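Local coordinates for protein Myo-inositol phosphohydrolase (Mitsuokella multacida, PDB 4WU3) that probably removes phosphate from myo-inositol hexakisphosphate as a protein-tyrosine-phosphatase-like phytase, and binds inositol-(1,3,4,5)-tetrakisphosphate, at residues K51-D56 against D120-S125; V134-N139 against E158-L163; I171-D176 against I181-Y186. The protein carries 2 engineered substitutions. All blocks are in the same frame, centred on the assembly; numbering follows the deposited sequence.

Contact 1: residues K51-D56 against D120-S125; sequences KIDRAD and DLRGES
Asp53 and Arg122 approach from opposite directions and form a salt bridge in which one carboxylate oxygen takes both terminal nitrogens of the guanidinium. Arg122 NH2 lies 3.0 Å from Asp53 OD2, and Arg122 NH1 lies 3.1 Å from Asp53 OD2. OD2 sits at the guanidinium edge, in its plane. The carboxylate is turned 63° against the guanidinium, and both donors meet OD2 from above the carboxylate plane, on one face of it. The grip is therefore end-on and forked onto a single atom, and neither bond is straight (151° at the NH2 hydrogen).

OD1 is left to other donors. Lys51 NZ meets Asp53 OD1 at 2.8 Å in a second salt bridge, and Ser135 OG hydrogen-bonds to OD1 as well, so both oxygens are held and the rotation of the carboxylate is fixed. In the fold, Asp53 marks a corner of strand 49-54, where it and Arg54 both face Ala133 in a classic beta bulge. Arg122 belongs to segment 120-125, which lies on strand 116-122 in the mixed sheet of the phosphatase-like domain. An Asx turn lies at its base, with Arg122 N 3.1 Å from Asp120 OD1.

The Arg122 side chain is extended as far as CD and then bends (chi3 73°). The bend leaves Arg122 NE facing Glu124, whose OE2 it reaches at 2.8 Å, while the outer nitrogens face Asp53. Glu124 is itself held by Arg248 through OE1. Lys51 NZ and Arg122 NH2, two like charges, stay 5.3 Å apart.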
loop_
_atom_site.group_PDB
_atom_site.type_symbol
_atom_site.label_atom_id
_atom_site.label_comp_id
_atom_site.label_asym_id
_atom_site.label_seq_id
_atom_site.Cartn_x
_atom_site.Cartn_y
_atom_site.Cartn_z
ATOM N N LYS A 51 -22.713 8.996 -11.483
ATOM C CA LYS A 51 -23.315 9.711 -10.371
ATOM C C LYS A 51 -22.968 11.188 -10.375
ATOM O O LYS A 51 -22.072 11.639 -11.093
ATOM C CB LYS A 51 -22.926 9.072 -9.036
ATOM C CG LYS A 51 -21.433 9.025 -8.777
ATOM C CD LYS A 51 -20.908 10.303 -8.152
ATOM C CE LYS A 51 -19.620 10.002 -7.392
ATOM N NZ LYS A 51 -18.975 11.216 -6.838
ATOM N N ILE A 52 -23.705 11.927 -9.553
ATOM C CA ILE A 52 -23.554 13.361 -9.430
ATOM C C ILE A 52 -22.399 13.703 -8.484
ATOM O O ILE A 52 -22.354 13.231 -7.355
ATOM C CB ILE A 52 -24.877 13.983 -8.934
ATOM C CG1 ILE A 52 -25.970 13.809 -9.999
ATOM C CG2 ILE A 52 -24.709 15.454 -8.590
ATOM C CD1 ILE A 52 -27.370 14.153 -9.529
ATOM N N ASP A 53 -21.453 14.506 -8.968
ATOM C CA ASP A 53 -20.339 14.973 -8.158
ATOM C C ASP A 53 -20.733 16.271 -7.455
ATOM O O ASP A 53 -20.610 16.398 -6.232
ATOM C CB ASP A 53 -19.107 15.251 -9.037
ATOM C CG ASP A 53 -18.480 13.992 -9.627
ATOM O OD1 ASP A 53 -18.639 12.895 -9.061
ATOM O OD2 ASP A 53 -17.799 14.119 -10.667
ATOM N N ARG A 54 -21.184 17.241 -8.257
ATOM C CA ARG A 54 -21.591 18.554 -7.763
ATOM C C ARG A 54 -22.864 19.036 -8.456
ATOM O O ARG A 54 -22.890 19.227 -9.672
ATOM C CB ARG A 54 -20.494 19.597 -8.005
ATOM C CG ARG A 54 -19.117 19.245 -7.451
ATOM C CD ARG A 54 -19.139 19.108 -5.945
ATOM N NE ARG A 54 -19.360 20.402 -5.318
ATOM C CZ ARG A 54 -19.483 20.591 -4.013
ATOM N NH1 ARG A 54 -19.401 19.575 -3.174
ATOM N NH2 ARG A 54 -19.676 21.811 -3.546
ATOM N N ALA A 55 -23.913 19.233 -7.664
ATOM C CA ALA A 55 -25.120 19.884 -8.133
ATOM C C ALA A 55 -24.738 21.305 -8.485
ATOM O O ALA A 55 -23.838 21.869 -7.872
ATOM C CB ALA A 55 -26.194 19.865 -7.046
ATOM N N ASP A 56 -25.413 21.888 -9.465
ATOM C CA ASP A 56 -25.039 23.206 -9.963
ATOM C C ASP A 56 -25.608 24.327 -9.101
ATOM O O ASP A 56 -26.787 24.656 -9.193
ATOM C CB ASP A 56 -25.499 23.395 -11.403
ATOM C CG ASP A 56 -24.668 24.413 -12.135
ATOM O OD1 ASP A 56 -23.637 24.854 -11.569
ATOM O OD2 ASP A 56 -25.028 24.771 -13.272
ATOM N N ASP A 120 -6.591 19.700 -13.020
ATOM C CA ASP A 120 -7.537 18.634 -12.762
ATOM C C ASP A 120 -6.802 17.344 -12.458
ATOM O O ASP A 120 -6.268 16.706 -13.363
ATOM C CB ASP A 120 -8.408 18.457 -14.008
ATOM C CG ASP A 120 -9.427 17.358 -13.868
ATOM O OD1 ASP A 120 -9.488 16.742 -12.790
ATOM O OD2 ASP A 120 -10.174 17.115 -14.851
ATOM N N LEU A 121 -6.795 16.939 -11.191
ATOM C CA LEU A 121 -5.966 15.813 -10.762
ATOM C C LEU A 121 -6.697 14.470 -10.833
ATOM O O LEU A 121 -6.215 13.465 -10.331
ATOM C CB LEU A 121 -5.454 16.056 -9.333
ATOM C CG LEU A 121 -4.686 17.356 -9.121
ATOM C CD1 LEU A 121 -4.492 17.649 -7.638
ATOM C CD2 LEU A 121 -3.351 17.320 -9.867
ATOM N N ARG A 122 -7.857 14.442 -11.465
ATOM C CA ARG A 122 -8.727 13.280 -11.329
ATOM C C ARG A 122 -8.500 12.249 -12.411
ATOM O O ARG A 122 -8.697 12.524 -13.597
ATOM C CB ARG A 122 -10.196 13.696 -11.347
ATOM C CG ARG A 122 -10.610 14.663 -10.248
ATOM C CD ARG A 122 -12.074 15.046 -10.415
ATOM N NE ARG A 122 -12.986 13.969 -10.048
ATOM C CZ ARG A 122 -14.295 14.015 -10.259
ATOM N NH1 ARG A 122 -14.826 15.078 -10.851
ATOM N NH2 ARG A 122 -15.077 13.004 -9.892
ATOM N N GLY A 123 -8.107 11.053 -11.990
ATOM C CA GLY A 123 -7.945 9.924 -12.904
ATOM C C GLY A 123 -9.259 9.248 -13.236
ATOM O O GLY A 123 -9.411 8.690 -14.309
ATOM N N GLU A 124 -10.212 9.316 -12.314
ATOM C CA GLU A 124 -11.577 8.845 -12.566
ATOM C C GLU A 124 -12.249 9.622 -13.726
ATOM O O GLU A 124 -12.032 10.815 -13.893
ATOM C CB GLU A 124 -12.424 8.914 -11.271
ATOM C CG GLU A 124 -12.643 10.304 -10.640
ATOM C CD GLU A 124 -11.530 10.720 -9.670
ATOM O OE1 GLU A 124 -10.427 10.093 -9.668
ATOM O OE2 GLU A 124 -11.748 11.691 -8.900
ATOM N N SER A 125 -13.056 8.940 -14.533
ATOM C CA SER A 125 -13.757 9.598 -15.635
ATOM C C SER A 125 -14.867 10.512 -15.132
ATOM O O SER A 125 -15.698 10.122 -14.323
ATOM C CB SER A 125 -14.346 8.574 -16.598
ATOM O OG SER A 125 -13.336 7.777 -17.173
#

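Contact 2: residues V134-N139 against E158-L163; sequences VSWFAN and EQLASL
Helix 149-161 packs against the antiparallel sheet that contains strand 132-137, and the indole of Trp136 carries the contact by meeting Gln159, Leu160 and Leu163. No hydrogen bond crosses between the two segments; the evidence is one CH-pi contact and two apolar ones. Gln159 CB stands over one face of the six-membered ring of Trp136, 3.9 Å from its centroid and 15° off the ring normal, shifted toward the rim. Its nearest ring atom is CZ2, with Gln159 CB to Trp136 CZ2 measuring 3.8 Å. Beyond CG the glutamine is extended, and its chain slides past the indole in the opposite direction with the amide plane only 8° from the ring plane.

Leu160 comes from another side: its CD2 lies at the ring edge, in plane, 3.7 Å from Trp136 CH2. Leu163 CD1 approaches obliquely, 4.0 Å from Trp136 CH2. Along the chain that carries these partners, Ser162 N bonds to Glu158 O at 3.0 Å and Leu163 N to Leu160 O at 2.9 Å, a shorter step along the chain, and the Leu163 side chain lies against the same indole.

Trp136 reaches this far because CG lies anti to its carbonyl carbon, and chi2 (-96°) turns the indole plane roughly perpendicular to the plane of CA, CB and CG. An alanine here would remove the whole indole, which would probably leave Gln159 CB without its aromatic face and open a gap between the strand and Leu160 and Leu163. Leu50 of strand 49-54 and Leu48 of the preceding loop also touch the indole. Ser125 pairs with the Trp136 backbone, and its OG is hydrogen-bonded to Gln159 OE1.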
loop_
_atom_site.group_PDB
_atom_site.type_symbol
_atom_site.label_atom_id
_atom_site.label_comp_id
_atom_site.label_asym_id
_atom_site.label_seq_id
_atom_site.Cartn_x
_atom_site.Cartn_y
_atom_site.Cartn_z
ATOM N N VAL A 134 -20.627 15.341 -13.082
ATOM C CA VAL A 134 -20.880 13.916 -12.910
ATOM C C VAL A 134 -19.603 13.119 -13.132
ATOM O O VAL A 134 -18.658 13.597 -13.763
ATOM C CB VAL A 134 -21.935 13.429 -13.910
ATOM C CG1 VAL A 134 -23.204 14.245 -13.760
ATOM C CG2 VAL A 134 -21.392 13.526 -15.327
ATOM N N SER A 135 -19.576 11.897 -12.620
ATOM C CA SER A 135 -18.412 11.039 -12.811
ATOM C C SER A 135 -18.822 9.586 -12.755
ATOM O O SER A 135 -19.884 9.264 -12.261
ATOM C CB SER A 135 -17.341 11.314 -11.742
ATOM O OG SER A 135 -17.766 10.869 -10.465
ATOM N N TRP A 136 -17.960 8.720 -13.267
ATOM C CA TRP A 136 -18.188 7.295 -13.222
ATOM C C TRP A 136 -17.485 6.705 -12.008
ATOM O O TRP A 136 -16.249 6.690 -11.914
ATOM C CB TRP A 136 -17.734 6.637 -14.535
ATOM C CG TRP A 136 -18.722 6.851 -15.615
ATOM C CD1 TRP A 136 -19.716 5.997 -15.999
ATOM C CD2 TRP A 136 -18.856 8.016 -16.433
ATOM N NE1 TRP A 136 -20.449 6.554 -17.019
ATOM C CE2 TRP A 136 -19.941 7.795 -17.298
ATOM C CE3 TRP A 136 -18.157 9.222 -16.521
ATOM C CZ2 TRP A 136 -20.340 8.730 -18.241
ATOM C CZ3 TRP A 136 -18.558 10.150 -17.450
ATOM C CH2 TRP A 136 -19.639 9.898 -18.304
ATOM N N PHE A 137 -18.296 6.227 -11.072
ATOM C CA PHE A 137 -17.789 5.766 -9.792
ATOM C C PHE A 137 -17.809 4.243 -9.648
ATOM O O PHE A 137 -18.826 3.596 -9.872
ATOM C CB PHE A 137 -18.608 6.399 -8.667
ATOM C CG PHE A 137 -18.168 5.987 -7.298
ATOM C CD1 PHE A 137 -17.195 6.685 -6.629
ATOM C CD2 PHE A 137 -18.736 4.896 -6.684
ATOM C CE1 PHE A 137 -16.793 6.296 -5.362
ATOM C CE2 PHE A 137 -18.340 4.506 -5.424
ATOM C CZ PHE A 137 -17.365 5.200 -4.763
ATOM N N ALA A 138 -16.662 3.690 -9.279
ATOM C CA ALA A 138 -16.561 2.315 -8.799
ATOM C C ALA A 138 -16.102 2.342 -7.335
ATOM O O ALA A 138 -15.687 3.390 -6.829
ATOM C CB ALA A 138 -15.568 1.529 -9.646
ATOM N N ASN A 139 -16.152 1.196 -6.661
ATOM C CA ASN A 139 -15.725 1.124 -5.261
ATOM C C ASN A 139 -14.359 1.759 -5.052
ATOM O O ASN A 139 -13.466 1.590 -5.874
ATOM C CB ASN A 139 -15.690 -0.324 -4.768
ATOM C CG ASN A 139 -17.076 -0.925 -4.623
ATOM O OD1 ASN A 139 -18.055 -0.224 -4.328
ATOM N ND2 ASN A 139 -17.171 -2.238 -4.839
ATOM N N GLU A 158 -15.482 9.004 -24.748
ATOM C CA GLU A 158 -16.448 8.012 -25.218
ATOM C C GLU A 158 -17.611 7.831 -24.245
ATOM O O GLU A 158 -18.776 7.783 -24.647
ATOM C CB GLU A 158 -15.757 6.656 -25.426
ATOM C CG GLU A 158 -16.725 5.515 -25.687
ATOM C CD GLU A 158 -16.036 4.179 -25.818
ATOM O OE1 GLU A 158 -14.968 3.998 -25.203
ATOM O OE2 GLU A 158 -16.559 3.315 -26.551
ATOM N N GLN A 159 -17.282 7.705 -22.962
ATOM C CA GLN A 159 -18.305 7.567 -21.923
ATOM C C GLN A 159 -19.288 8.731 -21.972
ATOM O O GLN A 159 -20.497 8.527 -21.959
ATOM C CB GLN A 159 -17.652 7.462 -20.540
ATOM C CG GLN A 159 -16.968 6.119 -20.307
ATOM C CD GLN A 159 -16.002 6.113 -19.133
ATOM O OE1 GLN A 159 -15.199 7.018 -18.964
ATOM N NE2 GLN A 159 -16.065 5.068 -18.337
ATOM N N LEU A 160 -18.743 9.943 -22.043
ATOM C CA LEU A 160 -19.519 11.165 -22.142
ATOM C C LEU A 160 -20.287 11.214 -23.468
ATOM O O LEU A 160 -21.456 11.625 -23.515
ATOM C CB LEU A 160 -18.587 12.376 -22.024
ATOM C CG LEU A 160 -18.066 12.626 -20.607
ATOM C CD1 LEU A 160 -16.830 13.506 -20.580
ATOM C CD2 LEU A 160 -19.172 13.254 -19.774
ATOM N N ALA A 161 -19.625 10.787 -24.542
ATOM C CA ALA A 161 -20.240 10.792 -25.859
ATOM C C ALA A 161 -21.504 9.949 -25.848
ATOM O O ALA A 161 -22.470 10.281 -26.514
ATOM C CB ALA A 161 -19.268 10.283 -26.916
ATOM N N SER A 162 -21.508 8.878 -25.069
ATOM C CA SER A 162 -22.663 7.983 -25.007
ATOM C C SER A 162 -23.918 8.637 -24.378
ATOM O O SER A 162 -25.007 8.073 -24.434
ATOM C CB SER A 162 -22.296 6.712 -24.240
ATOM O OG SER A 162 -22.274 6.961 -22.844
ATOM N N LEU A 163 -23.766 9.819 -23.788
ATOM C CA LEU A 163 -24.895 10.520 -23.161
ATOM C C LEU A 163 -25.533 11.567 -24.089
ATOM O O LEU A 163 -26.629 12.072 -23.817
ATOM C CB LEU A 163 -24.447 11.200 -21.863
ATOM C CG LEU A 163 -23.633 10.348 -20.882
ATOM C CD1 LEU A 163 -23.187 11.156 -19.669
ATOM C CD2 LEU A 163 -24.447 9.140 -20.453
#

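Contact 3: residues I171-D176 against I181-Y186; sequences IYRFDD and ILSPVY
Arg173 and Leu182 form a hydrogen-bonded pair in the antiparallel beta hairpin of strands 168-175 and 180-188, with Leu182 N 2.8 Å from Arg173 O. Farther along, Ile171 pairs with Val185, and Ile171 N reaches Val185 O at 2.7 Å in a nearly straight bond (178°). Between these pairs the register shifts by one: Ser183 and Pro184 together stand opposite Tyr172, a beta bulge whose extra residue lies in 181-186. Tyr172 CA comes within 3.8 Å of Pro184 CA there.

The bulge leaves Ser183 O to the Arg173 side chain. Arg173 NE donates to Ser183 O at 2.7 Å (160°), with the oxygen close to the guanidinium plane, while the bond from NH2 to that oxygen is weak. A bend at chi3 (-75°) folds the guanidinium back over the partner strand, where Val185 CG1 sits over the centre of one face, 3.2 Å from Arg173 CZ. This methyl and the carbonyl at the edge together limit how the group can turn.

On the other side of the sheet, Ile181 serves two rings. Ile181 CG2 meets Tyr172 CD1 at 3.4 Å, obliquely to the ring, and Ile181 CD1 lies at the edge of Phe174, 4.1 Å from Phe174 CD1.

Farther out, the Tyr172 backbone bonds to Leu50 and Ile52, and that of Ile181 to Val42, so neighbouring chain flanks both strands. Phe174 takes a cation-pi contact from Lys51 and stacks edge-to-face with Phe137. Toward the turn, the side chain of Asp175 is about 9 Å from a bound inositol tetrakisphosphate, and its OD2 accepts a hydrogen bond from Lys178 N.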
loop_
_atom_site.group_PDB
_atom_site.type_symbol
_atom_site.label_atom_id
_atom_site.label_comp_id
_atom_site.label_asym_id
_atom_site.label_seq_id
_atom_site.Cartn_x
_atom_site.Cartn_y
_atom_site.Cartn_z
ATOM N N ILE A 171 -29.645 9.669 -12.821
ATOM C CA ILE A 171 -28.244 9.686 -12.367
ATOM C C ILE A 171 -28.179 9.517 -10.861
ATOM O O ILE A 171 -28.880 10.214 -10.110
ATOM C CB ILE A 171 -27.548 11.010 -12.683
ATOM C CG1 ILE A 171 -27.722 11.388 -14.152
ATOM C CG2 ILE A 171 -26.074 10.922 -12.327
ATOM C CD1 ILE A 171 -26.745 10.725 -15.088
ATOM N N TYR A 172 -27.332 8.597 -10.417
ATOM C CA TYR A 172 -27.237 8.300 -8.990
ATOM C C TYR A 172 -26.766 9.541 -8.230
ATOM O O TYR A 172 -26.012 10.367 -8.754
ATOM C CB TYR A 172 -26.291 7.115 -8.717
ATOM C CG TYR A 172 -26.816 5.758 -9.146
ATOM C CD1 TYR A 172 -27.768 5.084 -8.395
ATOM C CD2 TYR A 172 -26.334 5.140 -10.296
ATOM C CE1 TYR A 172 -28.241 3.841 -8.786
ATOM C CE2 TYR A 172 -26.797 3.902 -10.697
ATOM C CZ TYR A 172 -27.750 3.256 -9.938
ATOM O OH TYR A 172 -28.205 2.022 -10.338
ATOM N N ARG A 173 -27.233 9.668 -6.997
ATOM C CA ARG A 173 -26.710 10.663 -6.082
ATOM C C ARG A 173 -25.586 10.026 -5.275
ATOM O O ARG A 173 -25.260 8.855 -5.470
ATOM C CB ARG A 173 -27.814 11.196 -5.174
ATOM C CG ARG A 173 -28.674 12.242 -5.866
ATOM C CD ARG A 173 -29.868 12.654 -5.024
ATOM N NE ARG A 173 -30.906 11.625 -5.024
ATOM C CZ ARG A 173 -32.128 11.783 -4.516
ATOM N NH1 ARG A 173 -32.478 12.936 -3.955
ATOM N NH2 ARG A 173 -33.003 10.780 -4.573
ATOM N N PHE A 174 -24.974 10.803 -4.392
ATOM C CA PHE A 174 -23.742 10.371 -3.763
ATOM C C PHE A 174 -23.577 11.000 -2.401
ATOM O O PHE A 174 -23.846 12.181 -2.227
ATOM C CB PHE A 174 -22.554 10.756 -4.639
ATOM C CG PHE A 174 -21.274 10.064 -4.267
ATOM C CD1 PHE A 174 -21.084 8.722 -4.575
ATOM C CD2 PHE A 174 -20.255 10.751 -3.623
ATOM C CE1 PHE A 174 -19.907 8.077 -4.242
ATOM C CE2 PHE A 174 -19.068 10.110 -3.294
ATOM C CZ PHE A 174 -18.893 8.775 -3.604
ATOM N N ASP A 175 -23.131 10.192 -1.447
ATOM C CA ASP A 175 -22.833 10.660 -0.103
ATOM C C ASP A 175 -21.330 10.839 0.062
ATOM O O ASP A 175 -20.576 9.869 0.013
ATOM C CB ASP A 175 -23.320 9.662 0.947
ATOM C CG ASP A 175 -23.056 10.149 2.365
ATOM O OD1 ASP A 175 -23.517 11.258 2.711
ATOM O OD2 ASP A 175 -22.375 9.442 3.124
ATOM N N ASP A 176 -20.903 12.076 0.280
ATOM C CA ASP A 176 -19.481 12.375 0.393
ATOM C C ASP A 176 -18.882 11.918 1.712
ATOM O O ASP A 176 -17.670 11.791 1.824
ATOM C CB ASP A 176 -19.242 13.870 0.220
ATOM C CG ASP A 176 -19.420 14.319 -1.212
ATOM O OD1 ASP A 176 -19.154 13.518 -2.130
ATOM O OD2 ASP A 176 -19.830 15.471 -1.421
ATOM N N ILE A 181 -22.920 5.281 -3.196
ATOM C CA ILE A 181 -23.957 5.606 -4.165
ATOM C C ILE A 181 -25.336 5.711 -3.509
ATOM O O ILE A 181 -25.744 4.814 -2.759
ATOM C CB ILE A 181 -24.000 4.513 -5.252
ATOM C CG1 ILE A 181 -22.768 4.613 -6.158
ATOM C CG2 ILE A 181 -25.277 4.614 -6.070
ATOM C CD1 ILE A 181 -22.737 5.870 -7.001
ATOM N N LEU A 182 -26.049 6.798 -3.802
ATOM C CA LEU A 182 -27.395 7.004 -3.277
ATOM C C LEU A 182 -28.430 6.969 -4.403
ATOM O O LEU A 182 -28.086 7.118 -5.576
ATOM C CB LEU A 182 -27.481 8.345 -2.542
ATOM C CG LEU A 182 -26.479 8.606 -1.412
ATOM C CD1 LEU A 182 -26.691 9.998 -0.869
ATOM C CD2 LEU A 182 -26.619 7.591 -0.291
ATOM N N SER A 183 -29.699 6.787 -4.041
ATOM C CA SER A 183 -30.774 6.652 -5.033
ATOM C C SER A 183 -30.820 7.829 -6.008
ATOM O O SER A 183 -30.575 8.977 -5.639
ATOM C CB SER A 183 -32.135 6.451 -4.356
ATOM O OG SER A 183 -32.509 7.580 -3.594
ATOM N N PRO A 184 -31.136 7.534 -7.270
ATOM C CA PRO A 184 -30.939 8.476 -8.363
ATOM C C PRO A 184 -32.002 9.562 -8.480
ATOM O O PRO A 184 -33.097 9.421 -7.950
ATOM C CB PRO A 184 -30.968 7.572 -9.601
ATOM C CG PRO A 184 -31.824 6.423 -9.208
ATOM C CD PRO A 184 -31.584 6.214 -7.739
ATOM N N VAL A 185 -31.651 10.645 -9.166
ATOM C CA VAL A 185 -32.631 11.610 -9.633
ATOM C C VAL A 185 -32.447 11.779 -11.122
ATOM O O VAL A 185 -31.425 11.380 -11.675
ATOM C CB VAL A 185 -32.479 13.008 -9.014
ATOM C CG1 VAL A 185 -32.334 12.941 -7.538
ATOM C CG2 VAL A 185 -31.261 13.708 -9.551
ATOM N N TYR A 186 -33.452 12.362 -11.759
ATOM C CA TYR A 186 -33.384 12.659 -13.171
ATOM C C TYR A 186 -32.723 14.016 -13.399
ATOM O O TYR A 186 -33.052 15.016 -12.749
ATOM C CB TYR A 186 -34.777 12.620 -13.783
ATOM C CG TYR A 186 -35.378 11.237 -13.847
ATOM C CD1 TYR A 186 -35.126 10.417 -14.928
ATOM C CD2 TYR A 186 -36.213 10.756 -12.835
ATOM C CE1 TYR A 186 -35.679 9.154 -15.013
ATOM C CE2 TYR A 186 -36.768 9.486 -12.908
ATOM C CZ TYR A 186 -36.499 8.694 -14.005
ATOM O OH TYR A 186 -37.031 7.431 -14.111
#

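How the contacts relate
From the N terminus the three contacts follow in series, none nesting in or crossing another. Contact 1 closes a 63-residue excursion and ties strand 49-54 to strand 116-122 in the mixed sheet. Contact 2 closes 18 residues, laying helix 149-161 on strand 132-137, the sheet neighbour of strand 49-54. Contact 3, its segments only four residues apart, closes the hairpin that follows this helix. Their centres are 10 to 14 Å apart. Ser125 O to Trp136 N, 2.9 Å and probably a hydrogen bond, joins contacts 1 and 2; Ile52 N to Tyr172 O, 2.9 Å, joins 1 and 3. Between contacts 2 and 3, Phe137 CD2 lies 4.1 Å from Ile181 CG1.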